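Long-range contact in coiled-coil and C2 domain-containing protein 1-like (Drosophila melanogaster, PDB 6EI6), which binds monophosphorylated phosphatidylinositols and regulates ESCRT-dependent endosomal protein sorting, probably by preventing inappropriate polymerisation of the ESCRT-III core protein Shrub: residues S206-Q218 and T229-G241. Residues are numbered along the deposited sequence; the frame is centred on the assembly and turned at random.
With SO4 (sulfate ion), chain C.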
# COMPACT_ATOMS: atom_id res chain seq x y z
N SER A 206 -29.43 19.92 7.49
CA SER A 206 -28.31 19.57 6.62
C SER A 206 -27.43 18.46 7.23
O SER A 206 -27.55 18.10 8.40
CB SER A 206 -27.46 20.80 6.30
OG SER A 206 -27.16 21.51 7.48
N ASP A 207 -26.54 17.91 6.39
CA ASP A 207 -25.68 16.82 6.83
C ASP A 207 -24.48 17.35 7.60
O ASP A 207 -23.96 18.43 7.33
CB ASP A 207 -25.18 16.00 5.64
CG ASP A 207 -26.31 15.36 4.84
OD1 ASP A 207 -27.27 14.82 5.45
OD2 ASP A 207 -26.24 15.42 3.59
N THR A 208 -24.03 16.55 8.57
CA THR A 208 -22.92 16.91 9.44
C THR A 208 -21.67 16.10 9.11
O THR A 208 -21.71 14.86 9.05
CB THR A 208 -23.30 16.71 10.91
OG1 THR A 208 -24.55 17.37 11.18
CG2 THR A 208 -22.22 17.31 11.80
N LEU A 209 -20.56 16.80 8.88
CA LEU A 209 -19.24 16.19 8.70
C LEU A 209 -18.78 15.58 10.03
O LEU A 209 -18.35 16.29 10.93
CB LEU A 209 -18.25 17.23 8.20
CG LEU A 209 -16.82 16.75 7.93
CD1 LEU A 209 -16.82 15.55 6.95
CD2 LEU A 209 -15.96 17.89 7.41
N ILE A 210 -18.86 14.25 10.14
CA ILE A 210 -18.40 13.54 11.33
C ILE A 210 -16.87 13.54 11.43
O ILE A 210 -16.31 13.70 12.52
CB ILE A 210 -18.93 12.11 11.31
CG1 ILE A 210 -20.45 12.11 11.32
CG2 ILE A 210 -18.36 11.32 12.48
CD1 ILE A 210 -21.00 10.75 11.52
N GLY A 211 -16.18 13.31 10.32
CA GLY A 211 -14.73 13.31 10.32
C GLY A 211 -14.17 13.02 8.94
O GLY A 211 -14.88 12.54 8.05
N THR A 212 -12.88 13.32 8.79
CA THR A 212 -12.15 13.13 7.56
C THR A 212 -11.02 12.11 7.74
O THR A 212 -10.43 12.00 8.83
CB THR A 212 -11.61 14.47 7.04
OG1 THR A 212 -12.71 15.34 6.76
CG2 THR A 212 -10.82 14.28 5.75
N VAL A 213 -10.74 11.36 6.67
CA VAL A 213 -9.63 10.42 6.59
C VAL A 213 -8.90 10.66 5.27
O VAL A 213 -9.54 10.67 4.21
CB VAL A 213 -10.11 8.96 6.67
CG1 VAL A 213 -8.99 8.04 6.29
CG2 VAL A 213 -10.66 8.64 8.06
N ASN A 214 -7.58 10.84 5.32
CA ASN A 214 -6.77 11.06 4.13
C ASN A 214 -5.72 9.96 4.01
O ASN A 214 -4.87 9.83 4.90
CB ASN A 214 -6.10 12.43 4.15
CG ASN A 214 -7.02 13.53 3.70
OD1 ASN A 214 -7.41 13.57 2.53
ND2 ASN A 214 -7.40 14.43 4.62
N VAL A 215 -5.76 9.20 2.92
CA VAL A 215 -4.87 8.05 2.73
C VAL A 215 -3.92 8.33 1.57
O VAL A 215 -4.36 8.49 0.42
CB VAL A 215 -5.67 6.77 2.50
CG1 VAL A 215 -4.72 5.60 2.27
CG2 VAL A 215 -6.60 6.53 3.68
N LYS A 216 -2.62 8.39 1.86
CA LYS A 216 -1.61 8.62 0.83
C LYS A 216 -1.54 7.43 -0.14
O LYS A 216 -1.61 6.27 0.27
CB LYS A 216 -0.24 8.83 1.46
CG LYS A 216 -0.11 10.09 2.27
CD LYS A 216 -0.43 11.29 1.40
CE LYS A 216 0.54 12.40 1.68
NZ LYS A 216 0.26 13.53 0.75
N LEU A 217 -1.38 7.73 -1.42
CA LEU A 217 -1.35 6.68 -2.43
C LEU A 217 0.02 6.02 -2.59
O LEU A 217 0.12 4.96 -3.23
CB LEU A 217 -1.83 7.25 -3.77
CG LEU A 217 -3.34 7.45 -3.89
CD1 LEU A 217 -3.70 8.25 -5.13
CD2 LEU A 217 -4.07 6.11 -3.88
N GLN A 218 1.08 6.60 -2.02
CA GLN A 218 2.43 6.20 -2.40
C GLN A 218 2.79 4.75 -2.10
O GLN A 218 3.62 4.21 -2.85
CB GLN A 218 3.45 7.19 -1.80
CG GLN A 218 4.06 6.75 -0.49
CD GLN A 218 5.25 5.83 -0.67
OE1 GLN A 218 6.04 6.00 -1.60
NE2 GLN A 218 5.37 4.83 0.22
N THR A 229 -7.19 0.66 8.73
CA THR A 229 -8.26 1.39 9.39
C THR A 229 -7.67 2.68 9.94
O THR A 229 -6.56 2.67 10.49
CB THR A 229 -8.87 0.56 10.50
OG1 THR A 229 -7.89 0.39 11.51
CG2 THR A 229 -9.26 -0.80 10.01
N TYR A 230 -8.39 3.79 9.77
CA TYR A 230 -7.83 5.12 10.02
C TYR A 230 -8.73 5.93 10.95
O TYR A 230 -9.95 5.78 10.95
CB TYR A 230 -7.63 5.89 8.70
CG TYR A 230 -6.79 5.16 7.67
CD1 TYR A 230 -7.33 4.13 6.89
CD2 TYR A 230 -5.46 5.49 7.49
CE1 TYR A 230 -6.56 3.45 5.97
CE2 TYR A 230 -4.68 4.82 6.56
CZ TYR A 230 -5.23 3.81 5.81
OH TYR A 230 -4.44 3.17 4.90
N ASP A 231 -8.10 6.82 11.73
CA ASP A 231 -8.81 7.65 12.69
C ASP A 231 -9.53 8.79 11.98
O ASP A 231 -8.92 9.52 11.20
CB ASP A 231 -7.85 8.25 13.71
CG ASP A 231 -7.33 7.23 14.72
OD1 ASP A 231 -8.10 6.32 15.10
OD2 ASP A 231 -6.14 7.36 15.11
N LEU A 232 -10.81 8.98 12.30
CA LEU A 232 -11.52 10.16 11.81
C LEU A 232 -10.88 11.40 12.41
O LEU A 232 -10.63 11.46 13.62
CB LEU A 232 -13.00 10.07 12.15
CG LEU A 232 -13.89 9.45 11.05
CD1 LEU A 232 -13.47 8.03 10.66
CD2 LEU A 232 -15.33 9.42 11.49
N MET A 233 -10.56 12.38 11.55
CA MET A 233 -9.91 13.62 11.96
C MET A 233 -10.84 14.80 11.74
O MET A 233 -11.72 14.76 10.88
CB MET A 233 -8.59 13.88 11.18
CG MET A 233 -7.46 12.90 11.49
SD MET A 233 -6.99 12.79 13.24
CE MET A 233 -6.05 14.31 13.44
N ASP A 234 -10.61 15.85 12.53
CA ASP A 234 -11.27 17.14 12.36
C ASP A 234 -10.25 18.19 11.94
O ASP A 234 -10.28 18.65 10.80
CB ASP A 234 -11.99 17.57 13.64
CG ASP A 234 -12.87 18.81 13.43
OD1 ASP A 234 -12.60 19.60 12.50
OD2 ASP A 234 -13.83 19.00 14.22
N GLY A 235 -9.33 18.57 12.81
CA GLY A 235 -8.17 19.28 12.30
C GLY A 235 -7.06 18.35 11.84
O GLY A 235 -7.28 17.65 10.84
N ARG A 236 -5.90 18.25 12.51
CA ARG A 236 -5.57 18.72 13.87
C ARG A 236 -6.72 18.46 14.87
O ARG A 236 -7.53 19.34 15.15
CB ARG A 236 -5.08 20.21 13.84
CG ARG A 236 -6.11 21.40 13.73
CD ARG A 236 -6.14 22.27 15.01
NE ARG A 236 -7.19 23.30 15.07
CZ ARG A 236 -8.48 23.09 15.33
NH1 ARG A 236 -8.96 21.86 15.52
NH2 ARG A 236 -9.32 24.12 15.39
N LYS A 237 -6.80 17.21 15.35
CA LYS A 237 -7.71 16.71 16.37
C LYS A 237 -8.34 15.39 15.95
O LYS A 237 -9.05 15.32 14.94
CB LYS A 237 -8.86 17.66 16.75
CG LYS A 237 -9.94 16.99 17.60
CD LYS A 237 -10.01 17.58 18.99
CE LYS A 237 -11.17 16.98 19.79
NZ LYS A 237 -11.55 17.88 20.91
N GLN A 238 -8.14 14.37 16.75
CA GLN A 238 -8.76 13.09 16.52
C GLN A 238 -10.20 13.15 17.02
O GLN A 238 -10.47 13.64 18.12
CB GLN A 238 -7.98 11.99 17.23
CG GLN A 238 -8.65 10.64 17.24
CD GLN A 238 -7.86 9.63 18.03
OE1 GLN A 238 -6.99 8.94 17.48
NE2 GLN A 238 -8.14 9.54 19.32
N VAL A 239 -11.11 12.65 16.20
CA VAL A 239 -12.53 12.84 16.43
C VAL A 239 -13.08 11.77 17.36
O VAL A 239 -13.85 12.06 18.28
CB VAL A 239 -13.27 12.84 15.07
CG1 VAL A 239 -14.71 12.37 15.21
CG2 VAL A 239 -13.16 14.22 14.40
N GLY A 240 -12.70 10.53 17.12
CA GLY A 240 -13.40 9.43 17.73
C GLY A 240 -13.16 8.22 16.88
O GLY A 240 -12.01 7.79 16.75
N GLY A 241 -14.21 7.68 16.27
CA GLY A 241 -14.10 6.41 15.56
C GLY A 241 -13.10 6.30 14.41
O GLY A 241 -12.19 7.13 14.24
S SO4 C . -3.15 15.38 -0.84
O1 SO4 C . -3.85 14.91 -2.04
O2 SO4 C . -1.96 16.17 -1.20
O3 SO4 C . -2.76 14.22 -0.02
O4 SO4 C . -4.06 16.25 -0.08
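Val215 sets its CG2 methyl almost squarely over one face of the Tyr230 ring, 3.7 Å from the ring centroid and 11° off the ring normal, a CH-pi contact. Its other methyl, CG1, lies toward the phenol end, 3.6 Å from Tyr230 OH. With CG anti to the carbonyl carbon (chi1 -55°), Tyr230 lays the ring along 208-216, while its CB takes Val213 CG1 at 3.5 Å. Cutting Tyr230 back to an alanine is likely to leave both Val215 methyls without the ring they pack on and to open a gap beside this strand. Val213 CG2 turns the other way, to Leu232 CD1, and Leu232 CD2 meets Ile210 CG2 at 3.7 Å. Between them Leu232 CG rests on the bare CA of Gly211, where a side chain would collide with Leu232 CB.

Strands 208-216 and 225-233 are outermost members of the two antiparallel sheets of the C2 domain's beta-sandwich, the first beside 192-199 and the second beside 241-249. Segments 208-216 and 229-233 run at 130° to each other in their N-to-C directions and join at one antiparallel, hydrogen-bonded pair, next to a classic beta bulge in which Ile210 and Gly211 both face Ile197.

That pair is Thr212 with Met233: Thr212 N donates a hydrogen bond to Met233 O at 2.8 Å, and Met233 N donates one back to Thr212 O at 2.7 Å. At the bulge, Val239 CG1 lies 3.4 Å from Ile210 O. Farther along 208-216, Lys216 NZ donates to sulfate O3 at 3.2 Å and to Arg190 O; His191 and Gly192 also bind this ion, probably from the crystallisation liquor.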